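Local structure of acyl-[acyl-carrier-protein]--UDP-N-acetylglucosamine O-acyltransferase (Helicobacter pylori, 1J2Z) at residues A[43-48]-A[61-66]; A[49-54]-A[79-84]; A[66-71]-A[96-101]; A[103-108]-A[117-122]. The protein catalyses the transfer of a (3R)-hydroxyacyl chain from acyl carrier protein to UDP-N-acetylglucosamine, the first step in making lipid A. All coordinates share one frame; numbering follows the deposited sequence.

Contact 1. Residues A[43-48]-A[61-66]; sequences NVTLQG and FAVLGT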
loop_
_atom_site.group_PDB
_atom_site.type_symbol
_atom_site.label_atom_id
_atom_site.label_comp_id
_atom_site.label_asym_id
_atom_site.label_seq_id
_atom_site.Cartn_x
_atom_site.Cartn_y
_atom_site.Cartn_z
ATOM N N ASN A 43 12.633 -12.218 -12.013
ATOM C CA ASN A 43 11.941 -10.967 -12.302
ATOM C C ASN A 43 12.324 -9.699 -11.544
ATOM O O ASN A 43 11.448 -8.936 -11.125
ATOM C CB ASN A 43 10.436 -11.199 -12.155
ATOM C CG ASN A 43 9.886 -12.135 -13.215
ATOM O OD1 ASN A 43 9.718 -11.749 -14.373
ATOM N ND2 ASN A 43 9.615 -13.371 -12.829
ATOM N N VAL A 44 13.617 -9.473 -11.348
ATOM C CA VAL A 44 14.043 -8.239 -10.703
ATOM C C VAL A 44 14.383 -7.272 -11.843
ATOM O O VAL A 44 14.996 -7.668 -12.839
ATOM C CB VAL A 44 15.301 -8.440 -9.822
ATOM C CG1 VAL A 44 15.839 -7.085 -9.368
ATOM C CG2 VAL A 44 14.960 -9.297 -8.605
ATOM N N THR A 45 13.963 -6.016 -11.719
ATOM C CA THR A 45 14.268 -5.031 -12.747
ATOM C C THR A 45 15.272 -4.015 -12.214
ATOM O O THR A 45 15.006 -3.329 -11.231
ATOM C CB THR A 45 13.013 -4.267 -13.207
ATOM O OG1 THR A 45 12.102 -5.174 -13.838
ATOM C CG2 THR A 45 13.392 -3.165 -14.193
ATOM N N LEU A 46 16.425 -3.928 -12.869
ATOM C CA LEU A 46 17.463 -2.985 -12.474
ATOM C C LEU A 46 17.769 -2.084 -13.668
ATOM O O LEU A 46 18.249 -2.553 -14.698
ATOM C CB LEU A 46 18.722 -3.748 -12.046
ATOM C CG LEU A 46 18.536 -4.793 -10.940
ATOM C CD1 LEU A 46 19.865 -5.477 -10.637
ATOM C CD2 LEU A 46 17.997 -4.117 -9.690
ATOM N N GLN A 47 17.479 -0.795 -13.527
ATOM C CA GLN A 47 17.711 0.180 -14.589
ATOM C C GLN A 47 18.581 1.333 -14.078
ATOM O O GLN A 47 18.968 1.368 -12.912
ATOM C CB GLN A 47 16.375 0.757 -15.076
ATOM C CG GLN A 47 15.347 -0.264 -15.563
ATOM C CD GLN A 47 15.693 -0.865 -16.917
ATOM O OE1 GLN A 47 16.493 -1.792 -17.017
ATOM N NE2 GLN A 47 15.092 -0.325 -17.969
ATOM N N GLY A 48 18.868 2.286 -14.959
ATOM C CA GLY A 48 19.669 3.436 -14.572
ATOM C C GLY A 48 21.077 3.109 -14.108
ATOM O O GLY A 48 21.557 1.986 -14.270
ATOM N N PHE A 61 9.971 -9.148 -8.532
ATOM C CA PHE A 61 9.224 -7.956 -8.891
ATOM C C PHE A 61 9.634 -6.651 -8.228
ATOM O O PHE A 61 8.838 -5.715 -8.148
ATOM C CB PHE A 61 7.735 -8.221 -8.674
ATOM C CG PHE A 61 7.237 -9.461 -9.386
ATOM C CD1 PHE A 61 6.384 -10.354 -8.745
ATOM C CD2 PHE A 61 7.631 -9.735 -10.694
ATOM C CE1 PHE A 61 5.929 -11.504 -9.398
ATOM C CE2 PHE A 61 7.183 -10.882 -11.357
ATOM C CZ PHE A 61 6.333 -11.768 -10.708
ATOM N N ALA A 62 10.869 -6.580 -7.743
ATOM C CA ALA A 62 11.347 -5.333 -7.162
ATOM C C ALA A 62 11.817 -4.501 -8.356
ATOM O O ALA A 62 12.270 -5.055 -9.359
ATOM C CB ALA A 62 12.513 -5.594 -6.220
ATOM N N VAL A 63 11.698 -3.183 -8.263
ATOM C CA VAL A 63 12.135 -2.321 -9.351
ATOM C C VAL A 63 13.107 -1.296 -8.797
ATOM O O VAL A 63 12.744 -0.487 -7.941
ATOM C CB VAL A 63 10.942 -1.591 -10.004
ATOM C CG1 VAL A 63 11.428 -0.639 -11.085
ATOM C CG2 VAL A 63 9.988 -2.613 -10.601
ATOM N N LEU A 64 14.342 -1.332 -9.284
ATOM C CA LEU A 64 15.359 -0.403 -8.807
ATOM C C LEU A 64 16.021 0.347 -9.950
ATOM O O LEU A 64 16.435 -0.248 -10.944
ATOM C CB LEU A 64 16.444 -1.148 -8.028
ATOM C CG LEU A 64 16.072 -2.126 -6.911
ATOM C CD1 LEU A 64 17.348 -2.532 -6.195
ATOM C CD2 LEU A 64 15.098 -1.496 -5.933
ATOM N N GLY A 65 16.107 1.661 -9.814
ATOM C CA GLY A 65 16.771 2.433 -10.839
ATOM C C GLY A 65 15.934 3.139 -11.879
ATOM O O GLY A 65 16.498 3.876 -12.675
ATOM N N THR A 66 14.621 2.916 -11.914
ATOM C CA THR A 66 13.806 3.620 -12.897
ATOM C C THR A 66 13.803 5.085 -12.479
ATOM O O THR A 66 14.077 5.403 -11.323
ATOM C CB THR A 66 12.346 3.094 -12.955
ATOM O OG1 THR A 66 11.777 3.100 -11.642
ATOM C CG2 THR A 66 12.309 1.685 -13.529
#
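Thr45 and Leu46 lie alongside Val63 and Leu64 as parallel strands, and four backbone hydrogen bonds join the segments. Thr45 N binds Ala62 O at 3.1 Å, Thr45 O takes Leu64 N at 2.9 Å, and Gln47 N meets Leu64 O at 2.8 Å. At the start of the ladder the bond is less regular: Phe61 N sits above the carbonyl plane of Asn43 O, 3.0 Å away and bent to 134° at the hydrogen. The tight packing is here too, for Asn43 CB presses on Phe61 CE2 at 3.4 Å. Phe61 CG is anti to the carbonyl carbon (chi1 -54°), and although CB sets off away from Asn43, the ring comes back beside it, tilted 37° from the amide. Leu46 and Leu64 pack side by side, CD2 to CB at 3.7 Å. At the other end the backbone stays close, Gly65 CA to Gln47 O at 3.2 Å, but the side chains are looser: partly exposed Gln47 passes buried Thr66, CG to CG2 at 4.1 Å. Thr45 OG1 is bonded to Asn42 of the second subunit, and Phe61 packs edge-to-face with Phe61 of both other subunits. Strand 45-46 lies between strands 27-28 and 63-64 in its sheet, while Leu64 also rests on Ile58 and on Leu80 and Ile82 of strand 79-82.

Contact 2. Residues A[49-54]-A[79-84]; sequences HTFVGK and ELIIGE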
loop_
_atom_site.group_PDB
_atom_site.type_symbol
_atom_site.label_atom_id
_atom_site.label_comp_id
_atom_site.label_asym_id
_atom_site.label_seq_id
_atom_site.Cartn_x
_atom_site.Cartn_y
_atom_site.Cartn_z
ATOM N N HIS A 49 21.734 4.105 -13.520
ATOM C CA HIS A 49 23.100 3.969 -13.026
ATOM C C HIS A 49 23.000 3.470 -11.600
ATOM O O HIS A 49 23.092 4.240 -10.642
ATOM C CB HIS A 49 23.789 5.333 -13.094
ATOM C CG HIS A 49 23.541 6.049 -14.383
ATOM N ND1 HIS A 49 24.029 5.596 -15.589
ATOM C CD2 HIS A 49 22.791 7.140 -14.668
ATOM C CE1 HIS A 49 23.587 6.374 -16.562
ATOM N NE2 HIS A 49 22.833 7.318 -16.029
ATOM N N THR A 50 22.816 2.160 -11.481
ATOM C CA THR A 50 22.625 1.510 -10.200
ATOM C C THR A 50 23.731 0.541 -9.798
ATOM O O THR A 50 24.143 -0.317 -10.583
ATOM C CB THR A 50 21.291 0.745 -10.219
ATOM O OG1 THR A 50 20.251 1.623 -10.678
ATOM C CG2 THR A 50 20.946 0.225 -8.833
ATOM N N PHE A 51 24.199 0.688 -8.563
ATOM C CA PHE A 51 25.233 -0.178 -8.014
ATOM C C PHE A 51 24.600 -0.952 -6.861
ATOM O O PHE A 51 23.942 -0.359 -6.000
ATOM C CB PHE A 51 26.409 0.645 -7.473
ATOM C CG PHE A 51 27.470 -0.187 -6.804
ATOM C CD1 PHE A 51 28.467 -0.808 -7.552
ATOM C CD2 PHE A 51 27.448 -0.388 -5.425
ATOM C CE1 PHE A 51 29.421 -1.619 -6.938
ATOM C CE2 PHE A 51 28.400 -1.201 -4.801
ATOM C CZ PHE A 51 29.388 -1.815 -5.562
ATOM N N VAL A 52 24.794 -2.267 -6.855
ATOM C CA VAL A 52 24.259 -3.137 -5.810
ATOM C C VAL A 52 25.440 -3.841 -5.128
ATOM O O VAL A 52 26.137 -4.652 -5.749
ATOM C CB VAL A 52 23.292 -4.187 -6.404
ATOM C CG1 VAL A 52 22.795 -5.119 -5.311
ATOM C CG2 VAL A 52 22.100 -3.487 -7.057
ATOM N N GLY A 53 25.650 -3.510 -3.853
ATOM C CA GLY A 53 26.754 -4.053 -3.074
ATOM C C GLY A 53 26.786 -5.543 -2.781
ATOM O O GLY A 53 25.777 -6.241 -2.887
ATOM N N LYS A 54 27.967 -6.014 -2.382
ATOM C CA LYS A 54 28.207 -7.422 -2.077
ATOM C C LYS A 54 27.165 -8.095 -1.199
ATOM O O LYS A 54 26.747 -7.554 -0.172
ATOM C CB LYS A 54 29.579 -7.610 -1.404
ATOM C CG LYS A 54 30.790 -7.164 -2.222
ATOM C CD LYS A 54 32.096 -7.516 -1.491
ATOM C CE LYS A 54 33.334 -7.117 -2.294
ATOM N NZ LYS A 54 33.510 -5.639 -2.370
ATOM N N GLU A 79 22.353 8.641 -9.817
ATOM C CA GLU A 79 22.659 7.262 -9.465
ATOM C C GLU A 79 21.854 6.711 -8.301
ATOM O O GLU A 79 21.246 7.455 -7.531
ATOM C CB GLU A 79 24.138 7.133 -9.092
ATOM C CG GLU A 79 25.114 7.856 -10.001
ATOM C CD GLU A 79 26.529 7.817 -9.449
ATOM O OE1 GLU A 79 27.200 6.774 -9.586
ATOM O OE2 GLU A 79 26.962 8.822 -8.856
ATOM N N LEU A 80 21.879 5.388 -8.180
ATOM C CA LEU A 80 21.226 4.680 -7.084
ATOM C C LEU A 80 22.356 3.792 -6.583
ATOM O O LEU A 80 22.877 2.968 -7.336
ATOM C CB LEU A 80 20.073 3.810 -7.588
ATOM C CG LEU A 80 18.999 3.417 -6.562
ATOM C CD1 LEU A 80 18.241 2.190 -7.062
ATOM C CD2 LEU A 80 19.617 3.131 -5.209
ATOM N N ILE A 81 22.749 3.967 -5.328
ATOM C CA ILE A 81 23.844 3.183 -4.769
ATOM C C ILE A 81 23.379 2.393 -3.547
ATOM O O ILE A 81 22.956 2.969 -2.547
ATOM C CB ILE A 81 25.022 4.110 -4.388
ATOM C CG1 ILE A 81 25.434 4.933 -5.615
ATOM C CG2 ILE A 81 26.201 3.284 -3.872
ATOM C CD1 ILE A 81 26.363 6.090 -5.311
ATOM N N ILE A 82 23.462 1.069 -3.645
ATOM C CA ILE A 82 23.034 0.181 -2.567
ATOM C C ILE A 82 24.233 -0.554 -1.974
ATOM O O ILE A 82 25.100 -1.043 -2.705
ATOM C CB ILE A 82 21.987 -0.837 -3.090
ATOM C CG1 ILE A 82 20.724 -0.084 -3.527
ATOM C CG2 ILE A 82 21.635 -1.847 -2.009
ATOM C CD1 ILE A 82 19.730 -0.930 -4.314
ATOM N N GLY A 83 24.260 -0.632 -0.647
ATOM C CA GLY A 83 25.356 -1.274 0.053
ATOM C C GLY A 83 25.368 -2.790 0.083
ATOM O O GLY A 83 24.755 -3.459 -0.751
ATOM N N GLU A 84 26.068 -3.322 1.081
ATOM C CA GLU A 84 26.235 -4.760 1.254
ATOM C C GLU A 84 25.282 -5.421 2.251
ATOM O O GLU A 84 24.781 -4.791 3.180
ATOM C CB GLU A 84 27.675 -5.048 1.692
ATOM C CG GLU A 84 28.738 -4.572 0.707
ATOM C CD GLU A 84 30.154 -4.869 1.180
ATOM O OE1 GLU A 84 30.345 -5.836 1.946
ATOM O OE2 GLU A 84 31.082 -4.144 0.766
HETATM O O HOH W 1 25.797 3.971 -9.709
HETATM O O HOH W 2 30.065 -3.827 -2.116
HETATM O O HOH W 3 33.601 -4.374 0.075
#
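Lys54 and Glu84 run side by side, pointing the same way, just beyond the paired strands 49-52 and 79-82. Followed outward, Glu84 starts with CB 3.3 Å from Lys54 O. CG, anti to its own carbonyl carbon (chi1 -59°), passes Lys54 N at 3.5 Å. The chain continues extended, and CD lies 3.8 Å from Lys54 CB, with OE1 also close to that CB. At the tip, OE2 stands 4.2 Å from Lys54 NZ, too far for a direct salt bridge; one water joins the two, donating to OE2 at 2.6 Å and accepting from NZ, and a second water links OE2 to Lys54 N. The ammonium has its salt bridge with Asp35. The middle of the ladder is regular, with Phe51 N bonded to Leu80 O and Ile82 N to Phe51 O; Gly53 N then comes to Ile82 O bent (137°) and from above the carbonyl plane. On the buried face Thr50 CG2 packs on Leu80 CD1 at 3.8 Å, and Val52 lies beside Ile82; on the more exposed face Phe51 slants across Ile81. Strands in register with axes 3° apart, stacked as successive coils, are characteristic of a parallel beta-helix, here the left-handed one of the hexapeptide-repeat acyltransferases.

Contact 3. Residues A[66-71]-A[96-101]; sequences TQPQDL and PGTEGG. With SOG (octyl 1-thio-beta-D-glucopyranoside), chain B; SO4 (sulfate ion), chain C.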
loop_
_atom_site.group_PDB
_atom_site.type_symbol
_atom_site.label_atom_id
_atom_site.label_comp_id
_atom_site.label_asym_id
_atom_site.label_seq_id
_atom_site.Cartn_x
_atom_site.Cartn_y
_atom_site.Cartn_z
ATOM N N THR A 66 14.621 2.916 -11.914
ATOM C CA THR A 66 13.806 3.620 -12.897
ATOM C C THR A 66 13.803 5.085 -12.479
ATOM O O THR A 66 14.077 5.403 -11.323
ATOM C CB THR A 66 12.346 3.094 -12.955
ATOM O OG1 THR A 66 11.777 3.100 -11.642
ATOM C CG2 THR A 66 12.309 1.685 -13.529
ATOM N N GLN A 67 13.491 5.972 -13.415
ATOM C CA GLN A 67 13.497 7.406 -13.138
ATOM C C GLN A 67 12.578 7.859 -12.012
ATOM O O GLN A 67 11.511 7.285 -11.786
ATOM C CB GLN A 67 13.165 8.184 -14.416
ATOM C CG GLN A 67 11.909 7.721 -15.126
ATOM C CD GLN A 67 11.723 8.396 -16.475
ATOM O OE1 GLN A 67 11.411 9.584 -16.552
ATOM N NE2 GLN A 67 11.924 7.640 -17.546
ATOM N N PRO A 68 12.993 8.900 -11.274
ATOM C CA PRO A 68 12.148 9.386 -10.182
ATOM C C PRO A 68 10.772 9.806 -10.694
ATOM O O PRO A 68 10.610 10.136 -11.872
ATOM C CB PRO A 68 12.955 10.553 -9.599
ATOM C CG PRO A 68 13.881 10.950 -10.709
ATOM C CD PRO A 68 14.264 9.639 -11.328
ATOM N N GLN A 69 9.781 9.767 -9.810
ATOM C CA GLN A 69 8.421 10.139 -10.174
ATOM C C GLN A 69 8.296 11.655 -10.240
ATOM O O GLN A 69 7.464 12.190 -10.972
ATOM C CB GLN A 69 7.437 9.556 -9.158
ATOM C CG GLN A 69 7.540 8.040 -9.053
ATOM C CD GLN A 69 6.462 7.430 -8.183
ATOM O OE1 GLN A 69 6.422 7.642 -6.970
ATOM N NE2 GLN A 69 5.580 6.663 -8.802
ATOM N N ASP A 70 9.147 12.337 -9.481
ATOM C CA ASP A 70 9.178 13.796 -9.439
ATOM C C ASP A 70 9.093 14.411 -10.841
ATOM O O ASP A 70 9.746 13.946 -11.779
ATOM C CB ASP A 70 10.463 14.255 -8.746
ATOM C CG ASP A 70 10.660 15.755 -8.810
ATOM O OD1 ASP A 70 9.773 16.498 -8.336
ATOM O OD2 ASP A 70 11.707 16.190 -9.330
ATOM N N LEU A 71 8.289 15.462 -10.974
ATOM C CA LEU A 71 8.111 16.138 -12.256
ATOM C C LEU A 71 9.319 16.988 -12.629
ATOM O O LEU A 71 9.643 17.134 -13.808
ATOM C CB LEU A 71 6.861 17.023 -12.217
ATOM C CG LEU A 71 6.539 17.819 -13.488
ATOM C CD1 LEU A 71 6.284 16.863 -14.646
ATOM C CD2 LEU A 71 5.322 18.706 -13.246
ATOM N N PRO A 96 16.693 6.721 -8.359
ATOM C CA PRO A 96 17.984 7.388 -8.172
ATOM C C PRO A 96 17.714 8.860 -7.866
ATOM O O PRO A 96 16.557 9.295 -7.880
ATOM C CB PRO A 96 18.686 7.172 -9.515
ATOM C CG PRO A 96 17.546 7.133 -10.484
ATOM C CD PRO A 96 16.520 6.299 -9.761
ATOM N N GLY A 97 18.769 9.621 -7.593
ATOM C CA GLY A 97 18.600 11.025 -7.249
ATOM C C GLY A 97 18.303 11.966 -8.398
ATOM O O GLY A 97 17.983 11.525 -9.495
ATOM N N THR A 98 18.394 13.268 -8.124
ATOM C CA THR A 98 18.150 14.310 -9.121
ATOM C C THR A 98 19.218 15.397 -9.008
ATOM O O THR A 98 19.942 15.482 -8.010
ATOM C CB THR A 98 16.778 15.001 -8.922
ATOM O OG1 THR A 98 16.737 15.611 -7.629
ATOM C CG2 THR A 98 15.639 14.002 -9.047
ATOM N N GLU A 99 19.302 16.237 -10.032
ATOM C CA GLU A 99 20.275 17.319 -10.047
ATOM C C GLU A 99 19.962 18.343 -8.960
ATOM O O GLU A 99 20.869 18.939 -8.379
ATOM C CB GLU A 99 20.286 17.995 -11.420
ATOM C CG GLU A 99 21.245 19.168 -11.516
ATOM C CD GLU A 99 21.313 19.749 -12.915
ATOM O OE1 GLU A 99 20.253 20.148 -13.449
ATOM O OE2 GLU A 99 22.428 19.807 -13.478
ATOM N N GLY A 100 18.678 18.540 -8.687
ATOM C CA GLY A 100 18.274 19.491 -7.667
ATOM C C GLY A 100 18.521 18.971 -6.266
ATOM O O GLY A 100 18.583 19.748 -5.310
ATOM N N GLY A 101 18.663 17.653 -6.145
ATOM C CA GLY A 101 18.910 17.039 -4.852
ATOM C C GLY A 101 20.395 16.802 -4.641
ATOM O O GLY A 101 21.179 17.747 -4.634
HETATM C C1 SOG B . 7.493 13.220 -3.891
HETATM C C2 SOG B . 8.616 13.064 -4.946
HETATM C C3 SOG B . 8.326 11.839 -5.825
HETATM C C4 SOG B . 8.268 10.607 -4.916
HETATM C C5 SOG B . 7.139 10.800 -3.872
HETATM C C6 SOG B . 7.061 9.606 -2.932
HETATM C "C1'" SOG B . 6.573 15.036 -2.618
HETATM C "C2'" SOG B . 6.551 15.018 -1.102
HETATM C "C3'" SOG B . 5.867 16.254 -0.549
HETATM C "C4'" SOG B . 5.844 16.245 0.972
HETATM C "C5'" SOG B . 5.157 17.489 1.520
HETATM C "C6'" SOG B . 5.014 17.411 3.025
HETATM C "C7'" SOG B . 4.332 18.638 3.583
HETATM C "C8'" SOG B . 4.202 18.531 5.083
HETATM S S1 SOG B . 7.756 14.349 -3.044
HETATM O O2 SOG B . 8.694 14.232 -5.753
HETATM O O3 SOG B . 9.352 11.681 -6.784
HETATM O O4 SOG B . 8.014 9.448 -5.693
HETATM O O5 SOG B . 7.408 12.003 -3.097
HETATM O O6 SOG B . 6.272 8.585 -3.512
HETATM S S SO4 C . 13.839 4.543 -17.093
HETATM O O1 SO4 C . 14.121 3.108 -17.118
HETATM O O2 SO4 C . 15.090 5.283 -17.134
HETATM O O3 SO4 C . 13.025 4.920 -18.238
HETATM O O4 SO4 C . 13.111 4.899 -15.876
#
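Pro68 and Pro96 meet where two loops pass, and the side chains touch through apolar atoms. Pro68 CD lies 4.2 Å from Pro96 CG, and Pro68 CG reaches across to Thr98 CG2 at 3.9 Å, the side chains of Pro68 and Thr98 slanting past each other. The closest approach is of another kind: Pro96 CD comes to 3.0 Å from Thr66 O, a carbonyl set against the proline ring. Hydrogen bonds act within and around the loops. Gly101 N closes a turn onto Thr98 O at 3.1 Å, and Thr98 OG1 is bonded to Asp122. From the second subunit, Arg89 binds Gln67 O and Asn133 ND2 donates to Gln69 OE1. The bound groups take further polar atoms of segment 66-71. Gln67 N points almost straight at O4 of a sulfate, probably from the crystallisation liquor, 2.7 Å away (168° at the hydrogen). Gln67 CG stands between its backbone N and carbonyl carbon (chi1 51°), passing close to the same O4, and NE2 reaches sulfate O3 at 3.0 Å. On the octyl thioglucoside, Asp70 N makes a weak, bent bond to O3 at 2.8 Å, while Gln69 OE1 lies 2.7 Å from O4. Gln69, Asp70 and Leu71 belong to the substrate-binding stretch. The chemistry thus divides: proline and methyl groups make the direct contact between the loops, while polar groups of Gln69 and Asp70 meet the sugar, consistent with the detergent's glucose ring occupying part of the substrate site, probably that of the nucleotide sugar.

Contact 4. Residues A[103-108]-A[117-122]; sequences KKTLIG and VHVAHD. With SOG (octyl 1-thio-beta-D-glucopyranoside), chain B.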
loop_
_atom_site.group_PDB
_atom_site.type_symbol
_atom_site.label_atom_id
_atom_site.label_comp_id
_atom_site.label_asym_id
_atom_site.label_seq_id
_atom_site.Cartn_x
_atom_site.Cartn_y
_atom_site.Cartn_z
ATOM N N LYS A 103 21.951 14.281 -6.491
ATOM C CA LYS A 103 22.288 13.477 -7.664
ATOM C C LYS A 103 22.383 11.985 -7.380
ATOM O O LYS A 103 22.997 11.243 -8.146
ATOM C CB LYS A 103 23.607 13.963 -8.279
ATOM C CG LYS A 103 23.590 15.436 -8.701
ATOM C CD LYS A 103 24.913 15.876 -9.333
ATOM C CE LYS A 103 25.179 15.154 -10.647
ATOM N NZ LYS A 103 26.475 15.555 -11.272
ATOM N N LYS A 104 21.771 11.537 -6.287
ATOM C CA LYS A 104 21.816 10.119 -5.955
ATOM C C LYS A 104 20.886 9.729 -4.811
ATOM O O LYS A 104 20.430 10.571 -4.037
ATOM C CB LYS A 104 23.248 9.722 -5.572
ATOM C CG LYS A 104 23.692 10.297 -4.228
ATOM C CD LYS A 104 25.135 9.947 -3.883
ATOM C CE LYS A 104 26.124 10.847 -4.603
ATOM N NZ LYS A 104 26.007 12.267 -4.144
ATOM N N THR A 105 20.601 8.436 -4.742
ATOM C CA THR A 105 19.802 7.852 -3.678
ATOM C C THR A 105 20.796 6.854 -3.107
ATOM O O THR A 105 21.375 6.058 -3.851
ATOM C CB THR A 105 18.564 7.128 -4.219
ATOM O OG1 THR A 105 17.635 8.101 -4.714
ATOM C CG2 THR A 105 17.911 6.297 -3.118
ATOM N N LEU A 106 21.009 6.906 -1.798
ATOM C CA LEU A 106 22.000 6.048 -1.167
ATOM C C LEU A 106 21.441 5.160 -0.064
ATOM O O LEU A 106 20.653 5.603 0.765
ATOM C CB LEU A 106 23.119 6.934 -0.606
ATOM C CG LEU A 106 24.393 6.311 -0.036
ATOM C CD1 LEU A 106 25.209 5.675 -1.160
ATOM C CD2 LEU A 106 25.213 7.398 0.655
ATOM N N ILE A 107 21.860 3.900 -0.063
ATOM C CA ILE A 107 21.428 2.948 0.945
ATOM C C ILE A 107 22.676 2.226 1.437
ATOM O O ILE A 107 23.497 1.773 0.636
ATOM C CB ILE A 107 20.412 1.936 0.364
ATOM C CG1 ILE A 107 19.119 2.672 -0.015
ATOM C CG2 ILE A 107 20.117 0.836 1.389
ATOM C CD1 ILE A 107 18.072 1.792 -0.669
ATOM N N GLY A 108 22.817 2.143 2.755
ATOM C CA GLY A 108 23.973 1.505 3.358
ATOM C C GLY A 108 23.970 -0.011 3.404
ATOM O O GLY A 108 23.574 -0.669 2.438
ATOM N N VAL A 117 7.837 -1.409 -0.288
ATOM C CA VAL A 117 8.521 -0.221 0.222
ATOM C C VAL A 117 9.002 0.659 -0.935
ATOM O O VAL A 117 9.603 0.171 -1.887
ATOM C CB VAL A 117 9.754 -0.595 1.092
ATOM C CG1 VAL A 117 10.650 0.630 1.294
ATOM C CG2 VAL A 117 9.297 -1.126 2.447
ATOM N N HIS A 118 8.716 1.954 -0.864
ATOM C CA HIS A 118 9.179 2.863 -1.907
ATOM C C HIS A 118 10.171 3.875 -1.349
ATOM O O HIS A 118 9.893 4.543 -0.355
ATOM C CB HIS A 118 8.025 3.633 -2.552
ATOM C CG HIS A 118 8.485 4.723 -3.474
ATOM N ND1 HIS A 118 8.168 6.049 -3.278
ATOM C CD2 HIS A 118 9.284 4.686 -4.566
ATOM C CE1 HIS A 118 8.753 6.783 -4.209
ATOM N NE2 HIS A 118 9.436 5.979 -5.002
ATOM N N VAL A 119 11.325 3.980 -1.993
ATOM C CA VAL A 119 12.339 4.941 -1.580
ATOM C C VAL A 119 12.466 5.949 -2.715
ATOM O O VAL A 119 12.921 5.615 -3.805
ATOM C CB VAL A 119 13.694 4.263 -1.326
ATOM C CG1 VAL A 119 14.744 5.317 -0.950
ATOM C CG2 VAL A 119 13.549 3.247 -0.212
ATOM N N ALA A 120 12.039 7.182 -2.459
ATOM C CA ALA A 120 12.079 8.226 -3.480
ATOM C C ALA A 120 13.475 8.768 -3.769
ATOM O O ALA A 120 14.440 8.498 -3.049
ATOM C CB ALA A 120 11.145 9.379 -3.086
ATOM N N HIS A 121 13.561 9.545 -4.842
ATOM C CA HIS A 121 14.813 10.145 -5.267
ATOM C C HIS A 121 15.487 10.946 -4.161
ATOM O O HIS A 121 14.822 11.560 -3.318
ATOM C CB HIS A 121 14.570 11.076 -6.457
ATOM C CG HIS A 121 13.715 12.260 -6.130
ATOM N ND1 HIS A 121 12.344 12.251 -6.259
ATOM C CD2 HIS A 121 14.040 13.488 -5.659
ATOM C CE1 HIS A 121 11.861 13.423 -5.885
ATOM N NE2 HIS A 121 12.870 14.191 -5.515
ATOM N N ASP A 122 16.815 10.930 -4.176
ATOM C CA ASP A 122 17.628 11.685 -3.225
ATOM C C ASP A 122 17.543 11.298 -1.750
ATOM O O ASP A 122 17.951 12.073 -0.884
ATOM C CB ASP A 122 17.322 13.176 -3.379
ATOM C CG ASP A 122 17.578 13.674 -4.787
ATOM O OD1 ASP A 122 18.743 13.633 -5.236
ATOM O OD2 ASP A 122 16.616 14.100 -5.454
HETATM C C1 SOG B . 7.493 13.220 -3.891
HETATM C C2 SOG B . 8.616 13.064 -4.946
HETATM C C3 SOG B . 8.326 11.839 -5.825
HETATM C C4 SOG B . 8.268 10.607 -4.916
HETATM C C5 SOG B . 7.139 10.800 -3.872
HETATM C C6 SOG B . 7.061 9.606 -2.932
HETATM C "C1'" SOG B . 6.573 15.036 -2.618
HETATM C "C2'" SOG B . 6.551 15.018 -1.102
HETATM C "C3'" SOG B . 5.867 16.254 -0.549
HETATM C "C4'" SOG B . 5.844 16.245 0.972
HETATM C "C5'" SOG B . 5.157 17.489 1.520
HETATM C "C6'" SOG B . 5.014 17.411 3.025
HETATM C "C7'" SOG B . 4.332 18.638 3.583
HETATM C "C8'" SOG B . 4.202 18.531 5.083
HETATM S S1 SOG B . 7.756 14.349 -3.044
HETATM O O2 SOG B . 8.694 14.232 -5.753
HETATM O O3 SOG B . 9.352 11.681 -6.784
HETATM O O4 SOG B . 8.014 9.448 -5.693
HETATM O O5 SOG B . 7.408 12.003 -3.097
HETATM O O6 SOG B . 6.272 8.585 -3.512
#
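Thr105 and Asp122 bring their CA atoms within 4.4 Å where the backbone of 103-105 runs roughly opposite to that of 119-122, 154° apart, and Asp122 CA sends a nearly straight C-H contact to Lys104 O at 3.1 Å. Thr105 works with both of its branches. Its OG1 takes a weak, bent bond from Asp122 N at 3.0 Å and is also hydrogen-bonded to Asn95 O. Its CG2, anti to the backbone N (chi1 -71° for OG1), slants across Val119 CG1 at 4.0 Å. Strands 104-107 and 118-119 belong to different walls of the left-handed beta-helix, within the hexapeptide region, and Thr105 and Val119 both pack on Ile94. Asp122 starts away from segment 103-108, but OD1 turns back to lie near Lys103 N and is bonded to Ile102 N, while OD2 is hydrogen-bonded to Thr98. Beyond the corner, residues of 117-122 line the glucoside pocket. His121 ND1 makes a weak bond to sugar O3 at 3.1 Å, the oxygen lying near the ring plane. Ala120 CB touches sugar C4 at 3.6 Å, and His118 turns an edge to the sugar, with CE1 3.1 Å from O4.

In the fold
Going from the N terminus, contact 1 closes a single coil, bringing 61-66 beside 43-48. Before that coil is complete the chain has passed through 49-54, which contact 2 pairs with 79-84 on another wall of the prism, so the two cross and meet through Leu64 and Ile82. Contact 3 shares Thr66 with contact 1; its loop from 66-71 to 96-101 crosses contact 2 and brings the long excursion between strands 63-64 and 79-82 against the next coil. Contact 4 follows in series, a short closure round the walls of one coil. Its strand 104-107 neighbours 79-82 of contact 2, and with contact 3 it faces the same glucoside.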